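PDB 3NZP: arginine decarboxylase from Campylobacter jejuni subsp. jejuni, which probably catalyses the pyridoxal-phosphate-dependent decarboxylation of arginine to agmatine, an early step of polyamine biosynthesis. Local coordinates for residues 123-135 with 149-162. Numbering follows the deposited sequence.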
loop_
_atom_site.group_PDB
_atom_site.type_symbol
_atom_site.label_atom_id
_atom_site.label_comp_id
_atom_site.label_asym_id
_atom_site.label_seq_id
_atom_site.Cartn_x
_atom_site.Cartn_y
_atom_site.Cartn_z
ATOM N N ASN B 123 16.077 4.782 -22.592
ATOM C CA ASN B 123 15.682 3.884 -23.674
ATOM C C ASN B 123 16.699 3.978 -24.798
ATOM O O ASN B 123 17.049 5.079 -25.219
ATOM C CB ASN B 123 14.307 4.259 -24.237
ATOM C CG ASN B 123 13.879 3.342 -25.371
ATOM O OD1 ASN B 123 13.709 2.135 -25.171
ATOM N ND2 ASN B 123 13.720 3.900 -26.566
ATOM N N ASN B 124 17.163 2.826 -25.281
ATOM C CA ASN B 124 18.147 2.775 -26.365
ATOM C C ASN B 124 17.545 3.374 -27.639
ATOM O O ASN B 124 16.409 3.068 -28.001
ATOM C CB ASN B 124 18.570 1.328 -26.666
ATOM C CG ASN B 124 18.984 0.538 -25.424
ATOM O OD1 ASN B 124 19.991 0.826 -24.784
ATOM N ND2 ASN B 124 18.201 -0.493 -25.104
ATOM N N GLU B 125 18.302 4.228 -28.317
ATOM C CA GLU B 125 17.815 4.834 -29.550
ATOM C C GLU B 125 17.473 3.733 -30.550
ATOM O O GLU B 125 18.282 2.843 -30.810
ATOM C CB GLU B 125 18.881 5.765 -30.148
ATOM C CG GLU B 125 19.030 7.114 -29.438
ATOM C CD GLU B 125 18.329 8.245 -30.172
ATOM O OE1 GLU B 125 18.370 9.395 -29.687
ATOM O OE2 GLU B 125 17.739 7.980 -31.241
ATOM N N GLY B 126 16.268 3.784 -31.096
ATOM C CA GLY B 126 15.883 2.770 -32.051
ATOM C C GLY B 126 14.849 1.823 -31.477
ATOM O O GLY B 126 13.975 1.324 -32.202
ATOM N N ALA B 127 14.941 1.573 -30.171
ATOM C CA ALA B 127 13.987 0.698 -29.500
ATOM C C ALA B 127 12.689 1.470 -29.373
ATOM O O ALA B 127 12.696 2.708 -29.291
ATOM C CB ALA B 127 14.496 0.302 -28.139
ATOM N N PRO B 128 11.552 0.763 -29.366
ATOM C CA PRO B 128 10.249 1.415 -29.255
ATOM C C PRO B 128 9.927 1.921 -27.845
ATOM O O PRO B 128 10.368 1.357 -26.834
ATOM C CB PRO B 128 9.289 0.333 -29.727
ATOM C CG PRO B 128 9.919 -0.901 -29.187
ATOM C CD PRO B 128 11.404 -0.698 -29.443
ATOM N N ILE B 129 9.170 3.006 -27.795
ATOM C CA ILE B 129 8.748 3.576 -26.542
ATOM C C ILE B 129 7.257 3.773 -26.694
ATOM O O ILE B 129 6.815 4.551 -27.542
ATOM C CB ILE B 129 9.435 4.934 -26.278
ATOM C CG1 ILE B 129 10.912 4.713 -25.977
ATOM C CG2 ILE B 129 8.794 5.640 -25.091
ATOM C CD1 ILE B 129 11.659 5.992 -25.720
ATOM N N THR B 130 6.474 3.032 -25.921
ATOM C CA THR B 130 5.027 3.191 -25.996
ATOM C C THR B 130 4.627 4.088 -24.836
ATOM O O THR B 130 5.311 4.130 -23.807
ATOM C CB THR B 130 4.267 1.838 -25.895
ATOM O OG1 THR B 130 4.785 1.067 -24.806
ATOM C CG2 THR B 130 4.394 1.045 -27.189
ATOM N N VAL B 131 3.532 4.816 -25.009
ATOM C CA VAL B 131 3.049 5.721 -23.975
ATOM C C VAL B 131 1.542 5.551 -23.729
ATOM O O VAL B 131 0.718 5.886 -24.582
ATOM C CB VAL B 131 3.313 7.207 -24.359
ATOM C CG1 VAL B 131 2.960 8.104 -23.191
ATOM C CG2 VAL B 131 4.762 7.407 -24.755
ATOM N N ASN B 132 1.184 5.028 -22.563
ATOM C CA ASN B 132 -0.219 4.834 -22.226
ATOM C C ASN B 132 -0.643 5.835 -21.167
ATOM O O ASN B 132 0.182 6.593 -20.659
ATOM C CB ASN B 132 -0.442 3.411 -21.732
ATOM C CG ASN B 132 -0.191 2.392 -22.814
ATOM O OD1 ASN B 132 -0.818 2.437 -23.877
ATOM N ND2 ASN B 132 0.733 1.465 -22.561
ATOM N N GLY B 133 -1.929 5.853 -20.835
ATOM C CA GLY B 133 -2.406 6.785 -19.829
ATOM C C GLY B 133 -3.070 8.010 -20.431
ATOM O O GLY B 133 -3.068 8.193 -21.647
ATOM N N PHE B 134 -3.651 8.848 -19.580
ATOM C CA PHE B 134 -4.318 10.056 -20.041
ATOM C C PHE B 134 -3.272 11.113 -20.305
ATOM O O PHE B 134 -2.308 11.244 -19.554
ATOM C CB PHE B 134 -5.322 10.517 -18.995
ATOM C CG PHE B 134 -6.410 9.517 -18.755
ATOM C CD1 PHE B 134 -7.460 9.383 -19.660
ATOM C CD2 PHE B 134 -6.342 8.644 -17.672
ATOM C CE1 PHE B 134 -8.421 8.396 -19.495
ATOM C CE2 PHE B 134 -7.299 7.649 -17.499
ATOM C CZ PHE B 134 -8.339 7.526 -18.413
ATOM N N LYS B 135 -3.460 11.878 -21.370
ATOM C CA LYS B 135 -2.468 12.873 -21.728
ATOM C C LYS B 135 -3.010 14.274 -21.882
ATOM O O LYS B 135 -4.152 14.472 -22.283
ATOM C CB LYS B 135 -1.794 12.444 -23.028
ATOM C CG LYS B 135 -1.537 10.943 -23.101
ATOM C CD LYS B 135 -1.226 10.499 -24.510
ATOM C CE LYS B 135 -1.465 9.020 -24.677
ATOM N NZ LYS B 135 -0.489 8.234 -23.890
HETATM N N MSE B 149 13.646 13.996 -31.414
HETATM C CA MSE B 149 14.905 13.628 -30.794
HETATM C C MSE B 149 15.498 12.403 -31.475
HETATM O O MSE B 149 16.656 12.063 -31.250
HETATM C CB MSE B 149 14.623 13.319 -29.341
HETATM C CG MSE B 149 15.818 13.189 -28.458
HETATM SE SE MSE B 149 15.126 13.062 -26.657
HETATM C CE MSE B 149 14.348 14.889 -26.529
ATOM N N GLY B 150 14.678 11.743 -32.291
ATOM C CA GLY B 150 15.101 10.552 -33.004
ATOM C C GLY B 150 14.620 9.230 -32.410
ATOM O O GLY B 150 15.062 8.154 -32.826
ATOM N N HIS B 151 13.707 9.295 -31.449
ATOM C CA HIS B 151 13.194 8.095 -30.797
ATOM C C HIS B 151 12.045 7.429 -31.521
ATOM O O HIS B 151 11.302 8.065 -32.259
ATOM C CB HIS B 151 12.738 8.421 -29.373
ATOM C CG HIS B 151 13.751 8.096 -28.329
ATOM N ND1 HIS B 151 14.020 8.935 -27.268
ATOM C CD2 HIS B 151 14.561 7.021 -28.177
ATOM C CE1 HIS B 151 14.955 8.390 -26.509
ATOM N NE2 HIS B 151 15.299 7.229 -27.039
ATOM N N ASN B 152 11.892 6.135 -31.295
ATOM C CA ASN B 152 10.810 5.409 -31.920
ATOM C C ASN B 152 9.637 5.407 -30.942
ATOM O O ASN B 152 9.330 4.383 -30.334
ATOM C CB ASN B 152 11.267 3.995 -32.198
ATOM C CG ASN B 152 10.200 3.166 -32.834
ATOM O OD1 ASN B 152 10.415 1.990 -33.120
ATOM N ND2 ASN B 152 9.036 3.764 -33.067
ATOM N N ILE B 153 8.977 6.555 -30.792
ATOM C CA ILE B 153 7.872 6.660 -29.844
ATOM C C ILE B 153 6.491 6.512 -30.471
ATOM O O ILE B 153 6.265 6.920 -31.610
ATOM C CB ILE B 153 7.958 7.997 -29.057
ATOM C CG1 ILE B 153 6.890 8.037 -27.969
ATOM C CG2 ILE B 153 7.801 9.173 -29.996
ATOM C CD1 ILE B 153 6.996 9.237 -27.045
ATOM N N THR B 154 5.579 5.901 -29.718
ATOM C CA THR B 154 4.199 5.680 -30.154
ATOM C C THR B 154 3.263 6.166 -29.059
ATOM O O THR B 154 3.334 5.694 -27.924
ATOM C CB THR B 154 3.898 4.162 -30.388
ATOM O OG1 THR B 154 4.699 3.661 -31.468
ATOM C CG2 THR B 154 2.422 3.947 -30.715
ATOM N N LEU B 155 2.390 7.113 -29.385
ATOM C CA LEU B 155 1.426 7.618 -28.404
ATOM C C LEU B 155 0.133 6.835 -28.540
ATOM O O LEU B 155 -0.540 6.915 -29.563
ATOM C CB LEU B 155 1.130 9.098 -28.651
ATOM C CG LEU B 155 1.911 10.137 -27.854
ATOM C CD1 LEU B 155 3.316 9.681 -27.570
ATOM C CD2 LEU B 155 1.905 11.424 -28.636
ATOM N N THR B 156 -0.220 6.076 -27.514
ATOM C CA THR B 156 -1.449 5.301 -27.555
ATOM C C THR B 156 -2.637 6.123 -27.026
ATOM O O THR B 156 -2.669 6.481 -25.846
ATOM C CB THR B 156 -1.301 4.017 -26.723
ATOM O OG1 THR B 156 -0.250 3.212 -27.265
ATOM C CG2 THR B 156 -2.588 3.229 -26.732
ATOM N N ILE B 157 -3.599 6.417 -27.904
ATOM C CA ILE B 157 -4.795 7.195 -27.554
ATOM C C ILE B 157 -5.773 6.406 -26.684
ATOM O O ILE B 157 -6.069 5.249 -26.965
ATOM C CB ILE B 157 -5.563 7.673 -28.838
ATOM C CG1 ILE B 157 -4.867 8.886 -29.435
ATOM C CG2 ILE B 157 -6.996 8.055 -28.518
ATOM C CD1 ILE B 157 -3.529 8.565 -30.013
ATOM N N GLU B 158 -6.280 7.045 -25.636
ATOM C CA GLU B 158 -7.225 6.409 -24.730
ATOM C C GLU B 158 -8.641 6.866 -25.078
ATOM O O GLU B 158 -9.615 6.197 -24.745
ATOM C CB GLU B 158 -6.908 6.802 -23.290
ATOM C CG GLU B 158 -5.461 6.586 -22.886
ATOM C CD GLU B 158 -5.094 5.120 -22.816
ATOM O OE1 GLU B 158 -5.906 4.353 -22.260
ATOM O OE2 GLU B 158 -4.001 4.739 -23.301
ATOM N N GLY B 159 -8.741 8.017 -25.740
ATOM C CA GLY B 159 -10.030 8.564 -26.136
ATOM C C GLY B 159 -9.916 9.514 -27.324
ATOM O O GLY B 159 -8.864 10.122 -27.539
ATOM N N LEU B 160 -10.994 9.644 -28.099
ATOM C CA LEU B 160 -11.007 10.531 -29.268
ATOM C C LEU B 160 -10.425 11.904 -28.968
ATOM O O LEU B 160 -9.681 12.477 -29.771
ATOM C CB LEU B 160 -12.425 10.687 -29.803
ATOM C CG LEU B 160 -12.748 9.809 -31.017
ATOM C CD1 LEU B 160 -12.344 8.362 -30.763
ATOM C CD2 LEU B 160 -14.229 9.896 -31.299
ATOM N N ASN B 161 -10.769 12.427 -27.800
ATOM C CA ASN B 161 -10.268 13.714 -27.372
ATOM C C ASN B 161 -8.756 13.828 -27.506
ATOM O O ASN B 161 -8.246 14.801 -28.060
ATOM C CB ASN B 161 -10.666 13.962 -25.933
ATOM C CG ASN B 161 -11.369 15.274 -25.772
ATOM O OD1 ASN B 161 -12.474 15.473 -26.301
ATOM N ND2 ASN B 161 -10.730 16.202 -25.044
ATOM N N GLU B 162 -8.040 12.838 -26.979
ATOM C CA GLU B 162 -6.582 12.834 -27.061
ATOM C C GLU B 162 -6.112 12.849 -28.503
ATOM O O GLU B 162 -5.082 13.451 -28.825
ATOM C CB GLU B 162 -6.000 11.597 -26.398
ATOM C CG GLU B 162 -6.235 11.518 -24.928
ATOM C CD GLU B 162 -5.590 10.279 -24.313
ATOM O OE1 GLU B 162 -5.672 10.137 -23.064
ATOM O OE2 GLU B 162 -5.008 9.456 -25.076
HETATM O O HOH W 1 -6.941 12.812 -21.453
#
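Strands 128-131 and 152-157 are the adjacent third and fourth strands of the eight-stranded parallel barrel, linked through helix 137-148. Ile129 bonds through both its N and its O to strand 152-157: N donates to Asn152 O (2.9 Å) and O accepts from Thr154 N (2.8 Å). Two residues on, Val131 O takes Thr156 N and, from well above the carbonyl plane, Lys135 NZ at 2.7 Å; the lysine chain, bent at its last torsion (chi4 -68°), brings NZ back to the end of its own strand. Ile129, Val131, Ile153 and Leu155 turn to the helix side of the sheet, where Val131 CG2, beside its own backbone N, meets Ile153 CD1 at 3.7 Å and also touches Leu155 CD1; helix 113-122 packs on Val131 and Ile153, and helix 137-148 on Ile153 and Leu155. At the N-terminal end Ile129 CD1 sits over the centre of the His151 ring, 3.9 Å from its centroid, a CH-pi contact. Beyond the C-terminal ends, Glu162 OE1 accepts Lys135 N (3.3 Å) and OE2 Glu158 N (2.8 Å), each from above the carboxylate plane. Asn132, its ND2 bonded to Glu109, touches the cofactor, and its OD1 packs against Thr156 CB. This is a beta-alpha-beta unit of a TIM barrel, with the cofactor pocket at the C-terminal strand ends.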